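Local coordinates for hypothetical protein (Geobacillus stearothermophilus, PDB 1SFS) that is of unknown function but contains a glycoside hydrolase-like domain of the Rv2525c-like family and may be a bacterial lysozyme, at residues Y201-P206 and W213-G218. Residues are numbered along the deposited sequence; the frame is centred on the assembly and turned at random.
Sequences YQPAAP and WVWQYG
In the glycoside hydrolase-like domain, the connection leading into strand 211-218 doubles back across that strand, and the indole of Trp215 packs against the loop's backbone at Gln202 and Pro203. Pro203 lies over one face: its CA sits 3.8 Å from the centroid of the five-membered ring, only 7° off the normal, a CH-pi contact, while its CB comes within 3.6 Å of Trp215 CG. Farther along the same side, Gln202 N approaches Trp215 CZ3 at 3.4 Å and Gln202 C lies over the centre of the indole. Tyr217 CB covers the opposite face of the Trp215 ring, 3.5 Å above its plane. With CG anti to the backbone N (chi1 -174°), the Tyr201 ring runs back past Trp215, bringing CE1 to 3.8 Å from Trp215 CB, and takes Pro203 CD over its centre. Its hydroxyl reaches the strand, 3.0 Å from Trp213 C, and hydrogen-bonds to Val212 O. An alanine in place of Trp215 would probably leave Pro203 without its aromatic platform and Pro188 O without its hydrogen bond from the indole NE1. Strand 211-218 pairs in parallel with strand 182-185 and antiparallel with strand 227-231, whose Leu230 also touches Tyr201.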
loop_
_atom_site.group_PDB
_atom_site.type_symbol
_atom_site.label_atom_id
_atom_site.label_comp_id
_atom_site.label_asym_id
_atom_site.label_seq_id
_atom_site.Cartn_x
_atom_site.Cartn_y
_atom_site.Cartn_z
ATOM N N TYR A 201 -14.459 10.197 -0.955
ATOM C CA TYR A 201 -13.892 8.876 -0.688
ATOM C C TYR A 201 -14.909 7.774 -0.943
ATOM O O TYR A 201 -15.910 7.692 -0.252
ATOM C CB TYR A 201 -13.388 8.854 0.750
ATOM C CG TYR A 201 -12.636 7.598 1.145
ATOM C CD1 TYR A 201 -11.307 7.438 0.761
ATOM C CD2 TYR A 201 -13.207 6.566 1.883
ATOM C CE1 TYR A 201 -10.563 6.336 1.087
ATOM C CE2 TYR A 201 -12.460 5.452 2.229
ATOM C CZ TYR A 201 -11.150 5.328 1.821
ATOM O OH TYR A 201 -10.371 4.256 2.123
ATOM N N GLN A 202 -14.630 6.912 -1.908
ATOM C CA GLN A 202 -15.553 5.857 -2.332
ATOM C C GLN A 202 -14.824 4.672 -2.964
ATOM O O GLN A 202 -15.147 4.260 -4.106
ATOM C CB GLN A 202 -16.650 6.416 -3.269
ATOM C CG GLN A 202 -16.107 7.192 -4.414
ATOM C CD GLN A 202 -16.995 8.129 -5.178
ATOM O OE1 GLN A 202 -16.477 9.229 -5.339
ATOM N NE2 GLN A 202 -18.169 7.743 -5.647
ATOM N N PRO A 203 -13.854 4.067 -2.291
ATOM C CA PRO A 203 -13.197 2.897 -2.917
ATOM C C PRO A 203 -14.153 1.727 -3.074
ATOM O O PRO A 203 -15.066 1.527 -2.247
ATOM C CB PRO A 203 -12.146 2.523 -1.893
ATOM C CG PRO A 203 -12.630 3.021 -0.607
ATOM C CD PRO A 203 -13.346 4.315 -0.960
ATOM N N ALA A 204 -13.872 0.926 -4.097
ATOM C CA ALA A 204 -14.482 -0.433 -4.184
ATOM C C ALA A 204 -13.928 -1.292 -3.047
ATOM O O ALA A 204 -12.767 -1.208 -2.688
ATOM C CB ALA A 204 -14.130 -1.061 -5.503
ATOM N N ALA A 205 -14.763 -2.172 -2.556
ATOM C CA ALA A 205 -14.408 -3.073 -1.472
ATOM C C ALA A 205 -14.729 -4.505 -1.854
ATOM O O ALA A 205 -15.618 -4.747 -2.637
ATOM C CB ALA A 205 -15.232 -2.702 -0.264
ATOM N N PRO A 206 -14.049 -5.477 -1.246
ATOM C CA PRO A 206 -14.491 -6.867 -1.433
ATOM C C PRO A 206 -15.825 -7.071 -0.782
ATOM O O PRO A 206 -16.243 -6.297 0.073
ATOM C CB PRO A 206 -13.429 -7.655 -0.718
ATOM C CG PRO A 206 -12.926 -6.737 0.327
ATOM C CD PRO A 206 -12.941 -5.367 -0.290
ATOM N N TRP A 213 -9.083 1.346 3.865
ATOM C CA TRP A 213 -8.635 2.614 4.391
ATOM C C TRP A 213 -7.806 3.436 3.450
ATOM O O TRP A 213 -7.419 4.542 3.799
ATOM C CB TRP A 213 -7.868 2.433 5.708
ATOM C CG TRP A 213 -8.710 1.953 6.853
ATOM C CD1 TRP A 213 -10.044 1.725 6.896
ATOM C CD2 TRP A 213 -8.161 1.643 8.152
ATOM N NE1 TRP A 213 -10.381 1.293 8.189
ATOM C CE2 TRP A 213 -9.248 1.231 8.951
ATOM C CE3 TRP A 213 -6.860 1.684 8.673
ATOM C CZ2 TRP A 213 -9.062 0.851 10.271
ATOM C CZ3 TRP A 213 -6.678 1.306 9.999
ATOM C CH2 TRP A 213 -7.771 0.917 10.718
ATOM N N VAL A 214 -7.485 2.934 2.278
ATOM C CA VAL A 214 -6.754 3.674 1.261
ATOM C C VAL A 214 -7.409 3.414 -0.076
ATOM O O VAL A 214 -7.872 2.299 -0.323
ATOM C CB VAL A 214 -5.246 3.336 1.196
ATOM C CG1 VAL A 214 -4.458 4.540 0.704
ATOM C CG2 VAL A 214 -4.710 2.797 2.514
ATOM N N TRP A 215 -7.388 4.395 -0.974
ATOM C CA TRP A 215 -7.994 4.299 -2.278
ATOM C C TRP A 215 -7.077 4.984 -3.298
ATOM O O TRP A 215 -6.887 6.217 -3.214
ATOM C CB TRP A 215 -9.358 4.990 -2.272
ATOM C CG TRP A 215 -10.051 4.986 -3.585
ATOM C CD1 TRP A 215 -9.983 4.083 -4.593
ATOM C CD2 TRP A 215 -10.966 5.985 -4.058
ATOM N NE1 TRP A 215 -10.777 4.449 -5.632
ATOM C CE2 TRP A 215 -11.390 5.628 -5.330
ATOM C CE3 TRP A 215 -11.438 7.179 -3.499
ATOM C CZ2 TRP A 215 -12.282 6.408 -6.071
ATOM C CZ3 TRP A 215 -12.319 7.964 -4.225
ATOM C CH2 TRP A 215 -12.725 7.569 -5.489
ATOM N N GLN A 216 -6.552 4.254 -4.249
ATOM C CA GLN A 216 -5.806 4.831 -5.376
ATOM C C GLN A 216 -6.853 5.208 -6.432
ATOM O O GLN A 216 -7.336 4.341 -7.156
ATOM C CB GLN A 216 -4.769 3.887 -5.897
ATOM C CG GLN A 216 -3.789 4.574 -6.844
ATOM C CD GLN A 216 -2.838 3.562 -7.389
ATOM O OE1 GLN A 216 -3.293 2.660 -8.120
ATOM N NE2 GLN A 216 -1.576 3.663 -7.028
ATOM N N TYR A 217 -7.207 6.484 -6.493
ATOM C CA TYR A 217 -8.254 6.902 -7.398
ATOM C C TYR A 217 -7.763 7.346 -8.765
ATOM O O TYR A 217 -8.569 7.531 -9.682
ATOM C CB TYR A 217 -9.123 7.984 -6.745
ATOM C CG TYR A 217 -8.477 9.315 -6.604
ATOM C CD1 TYR A 217 -8.579 10.265 -7.592
ATOM C CD2 TYR A 217 -7.819 9.720 -5.454
ATOM C CE1 TYR A 217 -8.003 11.517 -7.468
ATOM C CE2 TYR A 217 -7.238 10.954 -5.306
ATOM C CZ TYR A 217 -7.337 11.882 -6.323
ATOM O OH TYR A 217 -6.763 13.111 -6.169
ATOM N N GLY A 218 -6.443 7.494 -8.919
ATOM C CA GLY A 218 -5.893 7.817 -10.200
ATOM C C GLY A 218 -4.450 7.384 -10.314
ATOM O O GLY A 218 -3.719 7.377 -9.311
#